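Local atomic coordinates of cell division GTPase FtsZ, diverged (Clostridium botulinum C, PDB entry 3V3T), a protein that belongs to the tubulin/FtsZ superfamily as a diverged, TubZ-like member, pairing a Rossmann-like GTPase domain with a smaller C-terminal domain. Residues D220-D223 and I224-L228. The protein carries 1 engineered substitution. Numbering follows the deposited sequence.
Sequences DKED and IQVAL
E222 and D223 lie against the first turn of the helix that begins at I224, E222 by its side chain and D223 by both side chain and carbonyl. E222 has CG set between its own backbone N and carbonyl carbon (chi1 40°), and from there the chain runs out extended beside the turn. Its CG rests 4.0 Å from A227 CB, while OE1 reaches the methyl CG1 of V226 at 3.3 Å, the two side chains crossing at about a right angle. The aliphatic part of the glutamate thus packs on the helix, and its carboxylate meets carbon rather than an N-H there. D223 is the N-cap. Its CG stands anti to the backbone N (chi1 173°), which brings one carboxylate oxygen over the start of the helix. That oxygen, OD2, accepts from V226 N at 3.1 Å, a fairly straight bond (154°) made with the anti lone pair, the one facing away from OD1. Q225 N also points to D223 OD2, at 2.8 Å, but that bond is weak and strongly bent. A single side-chain atom thus caps two backbone N-H groups of the first turn, that of V226 well and that of Q225 only weakly, and the negative charge would probably suit the positive end of the helix dipole. CB of D223 touches V226 CG2 at 3.8 Å, adding a small apolar contact beside the cap. The carbonyl of D223 opens the helical bonding, its O receiving A227 N at 2.8 Å; L228 N to I224 O continues the pattern. The cap sits at the surface of the C-terminal domain, where the loop after strand 211-217 turns into helix 224-233. I224 and L228 pack on F218 of that loop and on I261 of helix 258-265, whose A260 also touches I224 and Q225.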
ATOM      1  N   ASP A 220      21.012 -10.484   6.678  1.00 75.92           N
ATOM      2  CA  ASP A 220      22.047 -11.165   5.910  0.56 82.11           C
ATOM      3  C   ASP A 220      22.705 -12.253   6.752  1.00 91.97           C
ATOM      4  O   ASP A 220      23.407 -13.117   6.228  1.00100.99           O
ATOM      5  CB  ASP A 220      23.110 -10.166   5.437  0.56 82.38           C
ATOM      6  CG  ASP A 220      23.831  -9.487   6.592  0.56 83.37           C
ATOM      7  OD1 ASP A 220      23.160  -9.110   7.576  0.56 83.71           O
ATOM      8  OD2 ASP A 220      25.068  -9.333   6.521  0.56 83.86           O
ATOM      9  N   LYS A 221      22.462 -12.209   8.060  1.00 97.60           N
ATOM     10  CA  LYS A 221      23.149 -13.086   9.011  1.00111.36           C
ATOM     11  C   LYS A 221      22.651 -14.533   9.094  1.00114.27           C
ATOM     12  O   LYS A 221      23.272 -15.440   8.535  1.00117.03           O
ATOM     13  CB  LYS A 221      23.133 -12.461  10.410  1.00115.26           C
ATOM     14  CG  LYS A 221      23.881 -11.142  10.507  1.00119.17           C
ATOM     15  CD  LYS A 221      23.956 -10.663  11.946  1.00123.80           C
ATOM     16  CE  LYS A 221      25.035  -9.603  12.117  1.00127.33           C
ATOM     17  NZ  LYS A 221      25.438  -9.445  13.545  1.00127.10           N
ATOM     18  N   GLU A 222      21.545 -14.743   9.806  1.00106.73           N
ATOM     19  CA  GLU A 222      21.106 -16.094  10.165  1.00 95.92           C
ATOM     20  C   GLU A 222      20.620 -16.940   8.988  1.00 76.71           C
ATOM     21  O   GLU A 222      20.614 -16.496   7.842  1.00 59.87           O
ATOM     22  CB  GLU A 222      20.048 -16.051  11.280  1.00 94.33           C
ATOM     23  CG  GLU A 222      19.036 -14.926  11.141  1.00 92.53           C
ATOM     24  CD  GLU A 222      18.122 -14.790  12.350  1.00 92.50           C
ATOM     25  OE1 GLU A 222      17.963 -15.777  13.098  1.00 91.59           O
ATOM     26  OE2 GLU A 222      17.560 -13.689  12.549  1.00 92.49           O
ATOM     27  N   ASP A 223      20.244 -18.179   9.286  1.00 74.24           N
ATOM     28  CA  ASP A 223      19.660 -19.067   8.295  1.00 70.34           C
ATOM     29  C   ASP A 223      18.561 -18.318   7.523  1.00 73.27           C
ATOM     30  O   ASP A 223      17.753 -17.592   8.105  1.00 70.34           O
ATOM     31  CB  ASP A 223      19.097 -20.303   8.993  1.00 61.13           C
ATOM     32  CG  ASP A 223      18.321 -21.200   8.060  1.00 68.43           C
ATOM     33  OD1 ASP A 223      18.881 -22.224   7.629  1.00 64.13           O
ATOM     34  OD2 ASP A 223      17.145 -20.894   7.758  1.00 65.32           O
ATOM     35  N   ILE A 224      18.535 -18.485   6.208  1.00 73.33           N
ATOM     36  CA  ILE A 224      17.643 -17.685   5.386  1.00 66.65           C
ATOM     37  C   ILE A 224      16.164 -17.976   5.660  1.00 59.72           C
ATOM     38  O   ILE A 224      15.346 -17.066   5.637  1.00 51.72           O
ATOM     39  CB  ILE A 224      17.977 -17.803   3.879  1.00 64.90           C
ATOM     40  CG1 ILE A 224      17.138 -16.814   3.075  1.00 53.79           C
ATOM     41  CG2 ILE A 224      17.759 -19.219   3.373  1.00 59.94           C
ATOM     42  CD1 ILE A 224      17.581 -16.717   1.651  1.00 51.25           C
ATOM     43  N   GLN A 225      15.823 -19.232   5.949  1.00 60.32           N
ATOM     44  CA  GLN A 225      14.446 -19.561   6.328  1.00 55.37           C
ATOM     45  C   GLN A 225      14.054 -18.904   7.661  1.00 57.11           C
ATOM     46  O   GLN A 225      12.935 -18.400   7.811  1.00 50.81           O
ATOM     47  CB  GLN A 225      14.230 -21.072   6.397  1.00 55.15           C
ATOM     48  CG  GLN A 225      14.298 -21.790   5.056  1.00 57.55           C
ATOM     49  CD  GLN A 225      13.966 -23.276   5.163  1.00 65.32           C
ATOM     50  OE1 GLN A 225      12.832 -23.654   5.466  1.00 68.94           O
ATOM     51  NE2 GLN A 225      14.957 -24.122   4.914  1.00 69.56           N
ATOM     52  N   VAL A 226      14.979 -18.899   8.617  1.00 49.21           N
ATOM     53  CA  VAL A 226      14.727 -18.275   9.911  1.00 49.15           C
ATOM     54  C   VAL A 226      14.593 -16.759   9.782  1.00 50.03           C
ATOM     55  O   VAL A 226      13.702 -16.155  10.372  1.00 54.24           O
ATOM     56  CB  VAL A 226      15.834 -18.628  10.958  1.00 53.14           C
ATOM     57  CG1 VAL A 226      15.569 -17.941  12.294  1.00 53.40           C
ATOM     58  CG2 VAL A 226      15.929 -20.128  11.136  1.00 55.76           C
ATOM     59  N   ALA A 227      15.475 -16.146   9.006  1.00 53.51           N
ATOM     60  CA  ALA A 227      15.444 -14.698   8.827  1.00 47.67           C
ATOM     61  C   ALA A 227      14.140 -14.232   8.173  1.00 47.33           C
ATOM     62  O   ALA A 227      13.604 -13.190   8.522  1.00 39.99           O
ATOM     63  CB  ALA A 227      16.631 -14.234   8.016  1.00 48.57           C
ATOM     64  N   LEU A 228      13.635 -15.005   7.223  1.00 40.54           N
ATOM     65  CA  LEU A 228      12.421 -14.611   6.508  1.00 42.91           C
ATOM     66  C   LEU A 228      11.195 -14.835   7.378  1.00 42.80           C
ATOM     67  O   LEU A 228      10.208 -14.092   7.302  1.00 39.80           O
ATOM     68  CB  LEU A 228      12.294 -15.365   5.177  1.00 43.73           C
ATOM     69  CG  LEU A 228      13.070 -14.654   4.071  1.00 48.67           C
ATOM     70  CD1 LEU A 228      13.204 -15.505   2.832  1.00 45.88           C
ATOM     71  CD2 LEU A 228      12.381 -13.332   3.759  1.00 34.50           C
TER